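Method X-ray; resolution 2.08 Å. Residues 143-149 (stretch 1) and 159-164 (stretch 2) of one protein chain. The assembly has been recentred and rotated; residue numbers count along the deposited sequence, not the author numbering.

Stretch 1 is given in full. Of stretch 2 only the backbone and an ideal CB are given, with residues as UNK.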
# COMPACT_ATOMS: atom_id res chain seq x y z
N ARG B 143 -6.67 16.05 -15.51
CA ARG B 143 -7.07 16.47 -14.17
C ARG B 143 -6.88 17.97 -14.00
O ARG B 143 -7.74 18.65 -13.46
CB ARG B 143 -6.28 15.70 -13.11
CG ARG B 143 -6.58 14.22 -13.10
CD ARG B 143 -5.88 13.47 -11.98
NE ARG B 143 -6.19 12.05 -12.06
CZ ARG B 143 -5.80 11.13 -11.17
NH1 ARG B 143 -5.08 11.49 -10.12
NH2 ARG B 143 -6.12 9.86 -11.36
N LEU B 144 -5.76 18.48 -14.50
CA LEU B 144 -5.48 19.91 -14.38
C LEU B 144 -6.47 20.71 -15.23
O LEU B 144 -6.90 21.78 -14.82
CB LEU B 144 -4.05 20.23 -14.82
CG LEU B 144 -3.58 21.66 -14.49
CD1 LEU B 144 -3.41 21.80 -12.98
CD2 LEU B 144 -2.26 21.96 -15.20
N ALA B 145 -6.82 20.20 -16.41
CA ALA B 145 -7.77 20.90 -17.27
C ALA B 145 -9.12 21.00 -16.55
O ALA B 145 -9.80 22.02 -16.64
CB ALA B 145 -7.94 20.16 -18.60
N GLY B 146 -9.48 19.94 -15.83
CA GLY B 146 -10.73 19.93 -15.08
C GLY B 146 -10.71 20.98 -13.99
O GLY B 146 -11.72 21.63 -13.72
N TYR B 147 -9.55 21.13 -13.36
CA TYR B 147 -9.34 22.12 -12.30
C TYR B 147 -9.50 23.53 -12.85
O TYR B 147 -10.18 24.37 -12.24
CB TYR B 147 -7.92 21.94 -11.71
CG TYR B 147 -7.35 23.14 -10.97
CD1 TYR B 147 -7.70 23.42 -9.65
CD2 TYR B 147 -6.40 23.96 -11.59
CE1 TYR B 147 -7.10 24.50 -8.96
CE2 TYR B 147 -5.82 25.02 -10.92
CZ TYR B 147 -6.16 25.29 -9.61
OH TYR B 147 -5.54 26.33 -8.96
N LYS B 148 -8.88 23.78 -14.00
CA LYS B 148 -8.95 25.11 -14.64
C LYS B 148 -10.35 25.43 -15.15
O LYS B 148 -10.74 26.59 -15.20
CB LYS B 148 -7.94 25.21 -15.79
CG LYS B 148 -6.49 25.28 -15.33
CD LYS B 148 -5.53 25.43 -16.51
CE LYS B 148 -4.09 25.39 -16.01
NZ LYS B 148 -3.10 25.59 -17.11
N LYS B 149 -11.09 24.40 -15.55
CA LYS B 149 -12.45 24.59 -16.03
C LYS B 149 -13.33 25.01 -14.84
O LYS B 149 -14.10 25.97 -14.94
CB LYS B 149 -12.99 23.30 -16.64
CG LYS B 149 -14.44 23.40 -17.12
CD LYS B 149 -14.85 22.21 -17.98
CE LYS B 149 -14.85 20.90 -17.20
NZ LYS B 149 -15.32 19.75 -18.04
N UNK B 159 -4.28 31.03 -11.70
CA UNK B 159 -3.03 31.54 -11.14
C UNK B 159 -1.98 30.42 -11.16
O UNK B 159 -2.07 29.47 -10.38
CB UNK B 159 -3.24 32.06 -9.72
N UNK B 160 -0.99 30.54 -12.04
CA UNK B 160 0.04 29.51 -12.14
C UNK B 160 0.76 29.27 -10.83
O UNK B 160 1.29 28.19 -10.61
CB UNK B 160 1.06 29.89 -13.22
N UNK B 161 0.79 30.26 -9.95
CA UNK B 161 1.45 30.11 -8.66
C UNK B 161 0.69 29.16 -7.74
O UNK B 161 1.24 28.68 -6.74
CB UNK B 161 1.60 31.48 -7.99
N UNK B 162 -0.56 28.88 -8.08
CA UNK B 162 -1.41 27.98 -7.30
C UNK B 162 -1.26 26.54 -7.77
O UNK B 162 -1.88 25.62 -7.22
CB UNK B 162 -2.87 28.41 -7.39
N UNK B 163 -0.42 26.35 -8.78
CA UNK B 163 -0.18 25.04 -9.35
C UNK B 163 1.25 24.62 -9.05
O UNK B 163 2.21 25.25 -9.50
CB UNK B 163 -0.45 25.04 -10.86
N UNK B 164 1.38 23.56 -8.25
CA UNK B 164 2.69 23.04 -7.87
C UNK B 164 2.78 21.59 -8.32
O UNK B 164 2.20 20.70 -7.71
CB UNK B 164 2.92 23.16 -6.36

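Stretch 1 is a helix that offers stretch 2 three side chains: Leu144, Tyr147 and Lys148, one turn apart or adjacent along the same side. Arg143, Ala145, Gly146 and Lys149 play no part in the contact.

At position 159 the CA-to-CB bond points away from the helix, and phi/psi of -111/108 is extended. Many side chains would fit, and a short polar one could accept a hydrogen bond from a free backbone N in the turn that follows. The residue is Asn159. Its OD1 accepts a hydrogen bond from the backbone N of position 161 (2.8 Å), while its backbone O accepts one from N of position 162 (2.8 Å), so both groups steady the turn. Contact with the helix is indirect: one water donates to Tyr147 OH (2.8 Å) and accepts from Asn159 N (2.9 Å).

Position 160 also points away, with helical angles of -57/-26 and no atom of the helix within 5.5 Å of the ideal CB. A short side chain would simply face open space; a long, flexible one could fold back toward the ammonium group of Lys148, where an acceptor or a negative charge would be welcome. Gln160 does this, with chi1 and chi2 both m. A second water accepts from Lys148 NZ (2.9 Å) and donates to Gln160 OE1 (2.6 Å), bridging the two side chains.

Position 161 lies out of reach of the helix, which therefore sets no demand; a polar residue is reasonable. Glu161 is found there.

At position 162 the bond points toward the helix, and the ideal CB already lies 3.7 Å from Tyr147 OH. A small residue could fit, as could a larger one whose side chain turns past the hydroxyl. Trp162, with chi1 m, takes the second course: its CB packs 3.7 Å from Tyr147 OH, which sits at the edge of the indole, near its plane.

Position 163 points toward the helix from an extended backbone (-112/115). Its ideal CB is 4.9 Å from Leu144 CD1 and 5.4 Å from Tyr147 CE2, leaving room for a medium-sized apolar side chain; valine, leucine, isoleucine or methionine are all plausible. Ile163 buries the largest area of the stretch. Its branches spread across the helix surface: CG2 meets Leu144 CD1 at 3.9 Å, CG1 approaches the Tyr147 ring obliquely, 4.1 Å from CE2, and CD1 reaches the aliphatic part of Lys148, 4.0 Å from CE.

Position 164, extended again, is out of reach of the helix, so many residues would serve. Lys164 occupies it and makes no contact with stretch 1.

Stretch 2 (159-164) NQEWIK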
# COMPACT_ATOMS: atom_id res chain seq x y z
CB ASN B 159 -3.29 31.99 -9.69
CG ASN B 159 -2.10 32.70 -9.08
OD1 ASN B 159 -0.96 32.30 -9.26
ND2 ASN B 159 -2.38 33.77 -8.34
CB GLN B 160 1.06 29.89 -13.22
CG GLN B 160 0.56 29.75 -14.65
CD GLN B 160 0.09 28.34 -14.97
OE1 GLN B 160 0.77 27.36 -14.66
NE2 GLN B 160 -1.07 28.23 -15.61
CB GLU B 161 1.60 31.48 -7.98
CG GLU B 161 2.38 32.47 -8.81
CD GLU B 161 3.59 31.83 -9.45
OE1 GLU B 161 4.51 31.40 -8.71
OE2 GLU B 161 3.62 31.74 -10.70
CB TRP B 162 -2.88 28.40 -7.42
CG TRP B 162 -3.21 29.73 -6.79
CD1 TRP B 162 -2.37 30.53 -6.05
CD2 TRP B 162 -4.48 30.38 -6.79
NE1 TRP B 162 -3.06 31.64 -5.60
CE2 TRP B 162 -4.35 31.57 -6.04
CE3 TRP B 162 -5.73 30.08 -7.36
CZ2 TRP B 162 -5.42 32.46 -5.83
CZ3 TRP B 162 -6.79 30.96 -7.15
CH2 TRP B 162 -6.63 32.13 -6.40
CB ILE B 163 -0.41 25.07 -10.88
CG1 ILE B 163 -1.77 25.71 -11.18
CG2 ILE B 163 -0.35 23.68 -11.46
CD1 ILE B 163 -2.03 25.99 -12.67
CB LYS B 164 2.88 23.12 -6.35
CG LYS B 164 2.84 24.53 -5.80
CD LYS B 164 3.95 25.40 -6.38
CE LYS B 164 3.91 26.80 -5.79
NZ LYS B 164 4.96 27.69 -6.37
O HOH W 1 -4.86 28.40 -10.70
O HOH W 2 -0.58 25.38 -15.65
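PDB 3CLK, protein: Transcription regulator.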